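Nitrate reductase (Ulva prolifera, PDB 5YLY) catalyses the first step of nitrate assimilation, reducing nitrate to nitrite; its FAD-carrying cytochrome b5 reductase domain probably takes the electrons from NADH. Local coordinates at residues 72-77 with 124-129; 107-112 with 170-175; 39-42 with 48-51. One frame throughout, in Å; residues are numbered along the deposited sequence.

In the fold
Contact 3 (39-42 with 48-51) comes first along the chain and is a hairpin pairing within the six-stranded antiparallel sheet of the FAD-binding domain. Contact 1 (72-77 with 124-129) joins another strand of that sheet to helix 122-129, and its segments alternate in sequence with those of contact 2 (107-112 with 170-175), which spans the FAD-binding and NAD-binding domains. The three centres lie about 14 to 15 Å apart. Helix 122-129 links them: its first turn holds FAD and touches contact 2, while Glu128 reaches contact 3. Contacts 1 and 2 both touch FAD, so one cofactor bridges sheet, helix and domain interface.

Contact 1: residues 72-77 with 124-129; sequences IRKKVT and SQILEA. With FAD (flavin-adenine dinucleotide), chain C.
No ring, amide or carboxylate lies between Val76 and Ile126, so this contact has no flat face or edge: two branched aliphatic side chains reach toward each other, tip to tip. Val76 CG2 meets Ile126 CD1 at 3.9 Å. The other methyl, Val76 CG1, comes just as close to Ile126 CG2, at 3.9 Å, and lies 4.1 Å from Ile126 CD1, so each methyl of the valine has a partner on the isoleucine. Ile126 holds CG1 anti to its carbonyl carbon (chi1 -75°), which carries CD1 out to the valine while CG2 stays beside it. Lys74 adds a looser touch, its CD 4.4 Å from Ile126 CG2, before its amine leaves to hydrogen-bond Thr135 O. With an alanine here in place of Ile126, both methyls of Val76 and the Lys74 chain would probably lose their apolar neighbour, leaving a gap between helix and strand end. Val76 follows directly on strand 69-75 of the antiparallel FAD-binding barrel, as in ferredoxin reductase-like flavoproteins, and helix 122-129 packs against the barrel with its first turn at the FAD pyrophosphate. There Ser124 grips FAD O2P twice: its backbone N donates a bond of 2.9 Å to O2P with an N-H...O angle of 160°, and its OG gives a second of 2.7 Å to the same oxygen. The hydroxyl can do so because chi1 of 59° sets OG between the backbone N and the carbonyl carbon. OG also has a hydrogen bond with Tyr109 N, which helps to fix its rotation. Phe123 N and Lys122 N bond FAD as well, and the amino end of the helix would probably help to stabilise the phosphate charge.

Contact 2: residues 107-112 with 170-175; sequences KIYKAN and GGTGLT. With FAD (flavin-adenine dinucleotide), chain C.
The glycine-rich GGTGLTP loop of the NAD-binding domain, which leads from strand 164-170 into helix 174-185, here meets the FAD-binding segment 107-112 at the flavin. Across the domain interface the touching group is the methyl of Thr172: CG2 lies 3.9 Å from Lys107 CB and 3.8 Å from Tyr109 OH, which approach it from the other domain. No hydrogen bond joins the two segments directly; the cofactor supplies the polar links. Lys107 N donates to FAD O2 at 3.0 Å, while Thr175 OG1 donates to FAD O4 at 2.7 Å, so each domain holds one carbonyl of the pyrimidine ring. Thr172 lies over a face of that ring, its CB 3.3 Å from FAD N1. Tyr109 works further along the cofactor. One face of its ring has the ribose carbon C2B of FAD over its centre, and the opposite face carries Lys107 CG near the rim; the tyrosine edge carrying CD1 sits over a face of the adenine, CD1 3.5 Å from FAD C4A, the two rings tilted against each other. With CG anti to the backbone N (chi1 177°) and a bend at chi2, the Lys107 chain then turns away to salt bridges with Asp205 and Asp47. The glycines suit the tight loop. Gly171 has a positive phi, and a CB on Gly173 would run into Gly170 O, the same oxygen that accepts the hydrogen bond from Gly173 N at 2.8 Å.

Contact 3: residues 39-42 with 48-51; sequences KEKI and VTLF
Lys41 sets CG anti to its backbone N (chi1 178°) and runs extended until chi3 (77°) turns the chain aside; the methylenes before that turn lie against Thr49 and Phe51 of the partner strand. Thr49 likewise keeps its methyl anti to the backbone N, which sends CG2 across the lysine at an oblique crossing, 3.5 Å from Lys41 CG. That methyl also lies over one face of the Phe51 ring, offset toward the rim, so it touches both the lysine chain and the phenyl group. Phe51 lies alongside Lys41 and points the same way, with CE1 3.6 Å from Lys41 CD. The backbones form an antiparallel beta hairpin, strand directions 168° apart. Ile42 and Leu50 are a hydrogen-bonded pair: Ile42 N donates to Leu50 O at 2.8 Å, and Leu50 N returns a bond of 2.8 Å to Ile42 O. Both bonds are nearly straight. Leu50 O takes a further CA-H...O contact from Lys41 CA at 3.5 Å. Lys41 and Phe51 are the next, non-hydrogen-bonded pair, while Ile42 and Leu50 carry their side chains on the other face of the sheet. One step on, a classic beta bulge sets both Lys39 and Glu40 against Arg52, with a salt bridge from Glu40 OE1 to Arg52 NH1. The Lys41 face turns to helix 122-129: its NZ bonds the carbonyl oxygens of Glu128 and Leu130, Thr49 OG1 bonds Glu128 OE1, and Phe51 packs on Leu127. Strand 135-142 flanks the hairpin beside strand 34-43, and strand 101-107 beside strand 48-54.

Contact 1: residues 72-77 with 124-129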
# COMPACT_ATOMS: atom_id res chain seq x y z
N ILE A 72 -8.93 5.59 -9.45
CA ILE A 72 -10.12 4.88 -9.89
C ILE A 72 -11.31 5.78 -9.66
O ILE A 72 -11.40 6.40 -8.60
CB ILE A 72 -10.26 3.55 -9.11
CG1 ILE A 72 -9.03 2.64 -9.41
CG2 ILE A 72 -11.59 2.85 -9.46
CD1 ILE A 72 -8.87 1.51 -8.59
N ARG A 73 -12.19 5.85 -10.65
CA ARG A 73 -13.35 6.74 -10.53
C ARG A 73 -14.62 6.14 -11.09
O ARG A 73 -14.58 5.21 -11.90
CB ARG A 73 -13.07 8.11 -11.19
CG ARG A 73 -13.12 8.11 -12.69
CD ARG A 73 -12.80 9.48 -13.27
NE ARG A 73 -13.27 9.55 -14.64
CZ ARG A 73 -13.40 10.68 -15.32
NH1 ARG A 73 -13.87 10.66 -16.56
NH2 ARG A 73 -13.04 11.84 -14.78
N LYS A 74 -15.76 6.73 -10.68
CA LYS A 74 -17.06 6.35 -11.20
C LYS A 74 -18.02 7.52 -11.08
O LYS A 74 -18.02 8.24 -10.08
CB LYS A 74 -17.65 5.11 -10.49
CG LYS A 74 -18.73 4.43 -11.35
CD LYS A 74 -19.28 3.15 -10.77
CE LYS A 74 -20.52 2.67 -11.51
NZ LYS A 74 -20.28 2.41 -12.96
N LYS A 75 -18.84 7.66 -12.12
CA LYS A 75 -19.91 8.66 -12.17
C LYS A 75 -21.14 7.99 -11.54
O LYS A 75 -21.57 6.93 -12.01
CB LYS A 75 -20.23 9.05 -13.62
CG LYS A 75 -19.32 10.05 -14.30
CD LYS A 75 -18.34 9.37 -15.24
CE LYS A 75 -16.97 9.25 -14.62
NZ LYS A 75 -16.33 7.94 -14.89
N VAL A 76 -21.65 8.55 -10.44
CA VAL A 76 -22.82 8.01 -9.72
C VAL A 76 -23.89 9.10 -9.54
O VAL A 76 -23.61 10.27 -9.80
CB VAL A 76 -22.45 7.39 -8.34
CG1 VAL A 76 -21.47 6.22 -8.49
CG2 VAL A 76 -21.92 8.46 -7.36
N THR A 77 -25.06 8.71 -9.02
CA THR A 77 -26.13 9.67 -8.70
C THR A 77 -26.06 9.95 -7.19
O THR A 77 -26.22 9.03 -6.39
CB THR A 77 -27.50 9.17 -9.20
OG1 THR A 77 -27.43 8.95 -10.61
CG2 THR A 77 -28.62 10.15 -8.91
N SER A 124 -15.46 3.93 -1.10
CA SER A 124 -15.42 2.52 -0.69
C SER A 124 -16.85 1.91 -0.69
O SER A 124 -17.01 0.75 -1.08
CB SER A 124 -14.70 2.31 0.63
OG SER A 124 -15.31 3.05 1.67
N GLN A 125 -17.90 2.70 -0.33
CA GLN A 125 -19.28 2.20 -0.38
C GLN A 125 -19.75 2.11 -1.85
O GLN A 125 -20.47 1.18 -2.21
CB GLN A 125 -20.25 3.05 0.47
CG GLN A 125 -19.94 2.97 1.94
CD GLN A 125 -20.82 3.91 2.74
OE1 GLN A 125 -21.86 3.51 3.24
NE2 GLN A 125 -20.41 5.16 2.89
N ILE A 126 -19.29 3.05 -2.72
CA ILE A 126 -19.63 2.97 -4.15
C ILE A 126 -19.10 1.64 -4.70
O ILE A 126 -19.84 0.92 -5.37
CB ILE A 126 -19.10 4.20 -4.94
CG1 ILE A 126 -20.00 5.43 -4.64
CG2 ILE A 126 -19.05 3.91 -6.46
CD1 ILE A 126 -19.32 6.78 -5.00
N LEU A 127 -17.81 1.33 -4.41
CA LEU A 127 -17.19 0.08 -4.85
C LEU A 127 -17.95 -1.12 -4.28
O LEU A 127 -18.34 -2.00 -5.05
CB LEU A 127 -15.73 0.03 -4.40
CG LEU A 127 -14.78 1.03 -5.09
CD1 LEU A 127 -13.37 0.91 -4.48
CD2 LEU A 127 -14.73 0.77 -6.62
N GLU A 128 -18.23 -1.13 -2.97
CA GLU A 128 -18.96 -2.23 -2.33
C GLU A 128 -20.35 -2.45 -2.96
O GLU A 128 -20.82 -3.59 -3.02
CB GLU A 128 -19.07 -2.00 -0.80
CG GLU A 128 -19.69 -3.16 -0.02
CD GLU A 128 -18.95 -4.48 -0.04
OE1 GLU A 128 -17.77 -4.51 -0.45
OE2 GLU A 128 -19.55 -5.49 0.40
N ALA A 129 -20.99 -1.37 -3.46
CA ALA A 129 -22.32 -1.49 -4.07
C ALA A 129 -22.25 -2.02 -5.51
O ALA A 129 -23.29 -2.38 -6.06
CB ALA A 129 -23.05 -0.16 -4.01
PA FAD C . -13.96 9.23 2.24
O1A FAD C . -15.34 9.61 1.87
O2A FAD C . -12.88 9.89 1.41
O5B FAD C . -13.77 9.52 3.83
C5B FAD C . -12.56 10.14 4.31
C4B FAD C . -12.03 9.39 5.50
O4B FAD C . -13.03 9.29 6.54
C3B FAD C . -11.61 7.95 5.25
O3B FAD C . -10.34 7.86 4.60
C2B FAD C . -11.60 7.38 6.67
O2B FAD C . -10.36 7.60 7.33
C1B FAD C . -12.73 8.17 7.36
N9A FAD C . -13.96 7.40 7.58
C8A FAD C . -15.15 7.56 6.93
N7A FAD C . -16.08 6.71 7.30
C5A FAD C . -15.45 5.93 8.26
C6A FAD C . -15.88 4.81 9.01
N6A FAD C . -17.01 4.14 8.76
N1A FAD C . -15.01 4.29 9.91
C2A FAD C . -13.79 4.83 10.02
N3A FAD C . -13.27 5.85 9.33
C4A FAD C . -14.15 6.36 8.46
N1 FAD C . -7.57 2.21 0.28
C2 FAD C . -7.89 0.88 0.25
O2 FAD C . -8.88 0.46 0.86
N3 FAD C . -7.08 -0.01 -0.48
C4 FAD C . -5.94 0.33 -1.20
O4 FAD C . -5.35 -0.50 -1.87
C4X FAD C . -5.59 1.75 -1.13
N5 FAD C . -4.50 2.15 -1.75
C5X FAD C . -4.15 3.50 -1.66
C6 FAD C . -2.98 3.93 -2.29
C7 FAD C . -2.59 5.27 -2.22
C7M FAD C . -1.30 5.68 -2.89
C8 FAD C . -3.38 6.20 -1.51
C8M FAD C . -3.02 7.68 -1.46
C9 FAD C . -4.54 5.77 -0.87
C9A FAD C . -4.94 4.42 -0.94
N10 FAD C . -6.13 3.95 -0.32
C10 FAD C . -6.48 2.61 -0.37
C1' FAD C . -7.12 4.87 0.28
C2' FAD C . -8.17 5.35 -0.72
O2' FAD C . -7.60 6.29 -1.64
C3' FAD C . -9.38 5.99 -0.05
O3' FAD C . -8.97 7.10 0.74
C4' FAD C . -10.23 5.02 0.78
O4' FAD C . -10.77 4.02 -0.09
C5' FAD C . -11.36 5.69 1.53
O5' FAD C . -12.08 6.55 0.62
P FAD C . -13.67 6.78 0.76
O1P FAD C . -14.15 7.57 -0.40
O2P FAD C . -14.37 5.48 1.06
O3P FAD C . -13.73 7.66 2.09

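Contact 2: residues 107-112 with 170-175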
# COMPACT_ATOMS: atom_id res chain seq x y z
N LYS A 107 -10.78 -1.48 2.10
CA LYS A 107 -11.45 -1.37 3.40
C LYS A 107 -12.77 -0.59 3.15
O LYS A 107 -12.73 0.55 2.65
CB LYS A 107 -10.55 -0.60 4.39
CG LYS A 107 -11.21 -0.37 5.77
CD LYS A 107 -11.34 -1.63 6.59
CE LYS A 107 -11.30 -1.31 8.08
NZ LYS A 107 -11.16 -2.55 8.89
N ILE A 108 -13.92 -1.19 3.48
CA ILE A 108 -15.22 -0.55 3.27
C ILE A 108 -15.60 0.24 4.50
O ILE A 108 -15.74 -0.33 5.58
CB ILE A 108 -16.33 -1.57 2.83
CG1 ILE A 108 -15.84 -2.57 1.74
CG2 ILE A 108 -17.62 -0.85 2.39
CD1 ILE A 108 -15.29 -1.98 0.42
N TYR A 109 -15.73 1.57 4.36
CA TYR A 109 -16.10 2.46 5.46
C TYR A 109 -17.59 2.62 5.39
O TYR A 109 -18.11 3.44 4.63
CB TYR A 109 -15.36 3.80 5.36
CG TYR A 109 -13.87 3.70 5.58
CD1 TYR A 109 -13.36 3.36 6.83
CD2 TYR A 109 -12.97 3.97 4.56
CE1 TYR A 109 -11.98 3.28 7.05
CE2 TYR A 109 -11.60 3.88 4.76
CZ TYR A 109 -11.11 3.55 6.01
OH TYR A 109 -9.75 3.46 6.20
N LYS A 110 -18.27 1.75 6.12
CA LYS A 110 -19.72 1.68 6.11
C LYS A 110 -20.37 2.78 6.91
O LYS A 110 -19.79 3.30 7.87
CB LYS A 110 -20.19 0.28 6.56
CG LYS A 110 -19.74 -0.80 5.58
CD LYS A 110 -20.12 -2.19 6.02
CE LYS A 110 -19.47 -3.20 5.12
NZ LYS A 110 -19.76 -4.59 5.54
N ALA A 111 -21.57 3.17 6.48
CA ALA A 111 -22.38 4.18 7.13
C ALA A 111 -23.00 3.60 8.41
O ALA A 111 -23.21 2.39 8.49
CB ALA A 111 -23.48 4.66 6.19
N ASN A 112 -23.24 4.48 9.40
CA ASN A 112 -23.89 4.19 10.69
C ASN A 112 -23.15 3.10 11.51
O ASN A 112 -23.78 2.25 12.16
CB ASN A 112 -25.38 3.85 10.50
CG ASN A 112 -26.12 4.79 9.57
OD1 ASN A 112 -26.40 5.95 9.91
ND2 ASN A 112 -26.44 4.32 8.37
N GLY A 170 0.24 3.06 7.67
CA GLY A 170 -0.90 3.22 8.56
C GLY A 170 -2.15 2.86 7.79
O GLY A 170 -2.33 3.32 6.66
N GLY A 171 -2.98 1.97 8.34
CA GLY A 171 -4.25 1.54 7.74
C GLY A 171 -4.17 1.11 6.29
O GLY A 171 -3.42 0.19 5.95
N THR A 172 -4.90 1.83 5.40
CA THR A 172 -4.92 1.54 3.95
C THR A 172 -3.59 1.91 3.26
O THR A 172 -3.37 1.49 2.12
CB THR A 172 -6.14 2.20 3.27
OG1 THR A 172 -6.08 3.61 3.42
CG2 THR A 172 -7.47 1.67 3.78
N GLY A 173 -2.70 2.60 3.98
CA GLY A 173 -1.36 2.90 3.47
C GLY A 173 -0.52 1.64 3.26
O GLY A 173 0.59 1.70 2.72
N LEU A 174 -1.04 0.48 3.69
CA LEU A 174 -0.29 -0.74 3.48
C LEU A 174 -0.07 -1.15 2.01
O LEU A 174 1.01 -1.66 1.71
CB LEU A 174 -0.91 -1.94 4.25
CG LEU A 174 -0.14 -3.26 4.05
CD1 LEU A 174 1.20 -3.29 4.80
CD2 LEU A 174 -1.01 -4.48 4.25
N THR A 175 -1.08 -1.04 1.13
CA THR A 175 -0.93 -1.63 -0.24
C THR A 175 0.22 -1.02 -1.06
O THR A 175 0.90 -1.83 -1.70
CB THR A 175 -2.23 -1.68 -0.99
OG1 THR A 175 -2.73 -0.37 -1.13
CG2 THR A 175 -3.27 -2.58 -0.27
PA FAD C . -13.96 9.23 2.24
O1A FAD C . -15.34 9.61 1.87
O2A FAD C . -12.88 9.89 1.41
O5B FAD C . -13.77 9.52 3.83
C5B FAD C . -12.56 10.14 4.31
C4B FAD C . -12.03 9.39 5.50
O4B FAD C . -13.03 9.29 6.54
C3B FAD C . -11.61 7.95 5.25
O3B FAD C . -10.34 7.86 4.60
C2B FAD C . -11.60 7.38 6.67
O2B FAD C . -10.36 7.60 7.33
C1B FAD C . -12.73 8.17 7.36
N9A FAD C . -13.96 7.40 7.58
C8A FAD C . -15.15 7.56 6.93
N7A FAD C . -16.08 6.71 7.30
C5A FAD C . -15.45 5.93 8.26
C6A FAD C . -15.88 4.81 9.01
N6A FAD C . -17.01 4.14 8.76
N1A FAD C . -15.01 4.29 9.91
C2A FAD C . -13.79 4.83 10.02
N3A FAD C . -13.27 5.85 9.33
C4A FAD C . -14.15 6.36 8.46
N1 FAD C . -7.57 2.21 0.28
C2 FAD C . -7.89 0.88 0.25
O2 FAD C . -8.88 0.46 0.86
N3 FAD C . -7.08 -0.01 -0.48
C4 FAD C . -5.94 0.33 -1.20
O4 FAD C . -5.35 -0.50 -1.87
C4X FAD C . -5.59 1.75 -1.13
N5 FAD C . -4.50 2.15 -1.75
C5X FAD C . -4.15 3.50 -1.66
C6 FAD C . -2.98 3.93 -2.29
C7 FAD C . -2.59 5.27 -2.22
C7M FAD C . -1.30 5.68 -2.89
C8 FAD C . -3.38 6.20 -1.51
C8M FAD C . -3.02 7.68 -1.46
C9 FAD C . -4.54 5.77 -0.87
C9A FAD C . -4.94 4.42 -0.94
N10 FAD C . -6.13 3.95 -0.32
C10 FAD C . -6.48 2.61 -0.37
C1' FAD C . -7.12 4.87 0.28
C2' FAD C . -8.17 5.35 -0.72
O2' FAD C . -7.60 6.29 -1.64
C3' FAD C . -9.38 5.99 -0.05
O3' FAD C . -8.97 7.10 0.74
C4' FAD C . -10.23 5.02 0.78
O4' FAD C . -10.77 4.02 -0.09
C5' FAD C . -11.36 5.69 1.53
O5' FAD C . -12.08 6.55 0.62
P FAD C . -13.67 6.78 0.76
O1P FAD C . -14.15 7.57 -0.40
O2P FAD C . -14.37 5.48 1.06
O3P FAD C . -13.73 7.66 2.09

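Contact 3: residues 39-42 with 48-51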
# COMPACT_ATOMS: atom_id res chain seq x y z
N LYS A 39 -15.04 -8.28 -12.54
CA LYS A 39 -15.11 -9.72 -12.84
C LYS A 39 -15.49 -10.57 -11.63
O LYS A 39 -16.16 -11.58 -11.81
CB LYS A 39 -13.80 -10.23 -13.47
CG LYS A 39 -13.40 -9.51 -14.78
CD LYS A 39 -14.40 -9.80 -15.89
CE LYS A 39 -13.96 -9.16 -17.21
NZ LYS A 39 -14.73 -9.72 -18.36
N GLU A 40 -15.05 -10.20 -10.42
CA GLU A 40 -15.37 -10.92 -9.18
C GLU A 40 -15.35 -9.95 -8.05
O GLU A 40 -14.55 -9.02 -8.10
CB GLU A 40 -14.32 -12.03 -8.88
CG GLU A 40 -14.20 -13.09 -9.96
CD GLU A 40 -13.31 -14.26 -9.60
OE1 GLU A 40 -12.18 -14.38 -10.13
OE2 GLU A 40 -13.76 -15.08 -8.77
N LYS A 41 -16.17 -10.19 -7.02
CA LYS A 41 -16.20 -9.33 -5.82
C LYS A 41 -16.20 -10.33 -4.67
O LYS A 41 -17.17 -11.06 -4.50
CB LYS A 41 -17.49 -8.47 -5.80
CG LYS A 41 -17.59 -7.59 -4.55
CD LYS A 41 -18.71 -6.54 -4.64
CE LYS A 41 -20.06 -7.10 -4.41
NZ LYS A 41 -21.07 -6.02 -4.27
N ILE A 42 -15.05 -10.45 -3.98
CA ILE A 42 -14.87 -11.51 -2.98
C ILE A 42 -14.59 -10.97 -1.57
O ILE A 42 -13.63 -10.23 -1.40
CB ILE A 42 -13.70 -12.40 -3.46
CG1 ILE A 42 -14.00 -13.04 -4.86
CG2 ILE A 42 -13.40 -13.52 -2.41
CD1 ILE A 42 -12.75 -13.61 -5.54
N VAL A 48 -13.77 -5.85 4.50
CA VAL A 48 -12.68 -5.81 3.52
C VAL A 48 -13.13 -6.66 2.34
O VAL A 48 -13.51 -7.82 2.53
CB VAL A 48 -11.29 -6.24 4.05
CG1 VAL A 48 -10.21 -6.09 2.97
CG2 VAL A 48 -10.91 -5.45 5.31
N THR A 49 -13.13 -6.06 1.14
CA THR A 49 -13.52 -6.77 -0.08
C THR A 49 -12.43 -6.71 -1.11
O THR A 49 -11.78 -5.66 -1.27
CB THR A 49 -14.84 -6.20 -0.63
OG1 THR A 49 -15.87 -6.37 0.36
CG2 THR A 49 -15.28 -6.90 -1.95
N LEU A 50 -12.25 -7.83 -1.85
CA LEU A 50 -11.32 -7.87 -2.99
C LEU A 50 -12.17 -7.68 -4.25
O LEU A 50 -13.17 -8.39 -4.43
CB LEU A 50 -10.54 -9.20 -3.06
CG LEU A 50 -9.52 -9.25 -4.21
CD1 LEU A 50 -8.19 -9.93 -3.80
CD2 LEU A 50 -10.15 -9.86 -5.52
N PHE A 51 -11.79 -6.71 -5.07
CA PHE A 51 -12.48 -6.43 -6.33
C PHE A 51 -11.54 -6.84 -7.44
O PHE A 51 -10.42 -6.33 -7.51
CB PHE A 51 -12.81 -4.92 -6.46
CG PHE A 51 -13.77 -4.44 -5.41
CD1 PHE A 51 -15.14 -4.52 -5.62
CD2 PHE A 51 -13.31 -3.97 -4.19
CE1 PHE A 51 -16.04 -4.10 -4.63
CE2 PHE A 51 -14.19 -3.57 -3.19
CZ PHE A 51 -15.56 -3.64 -3.41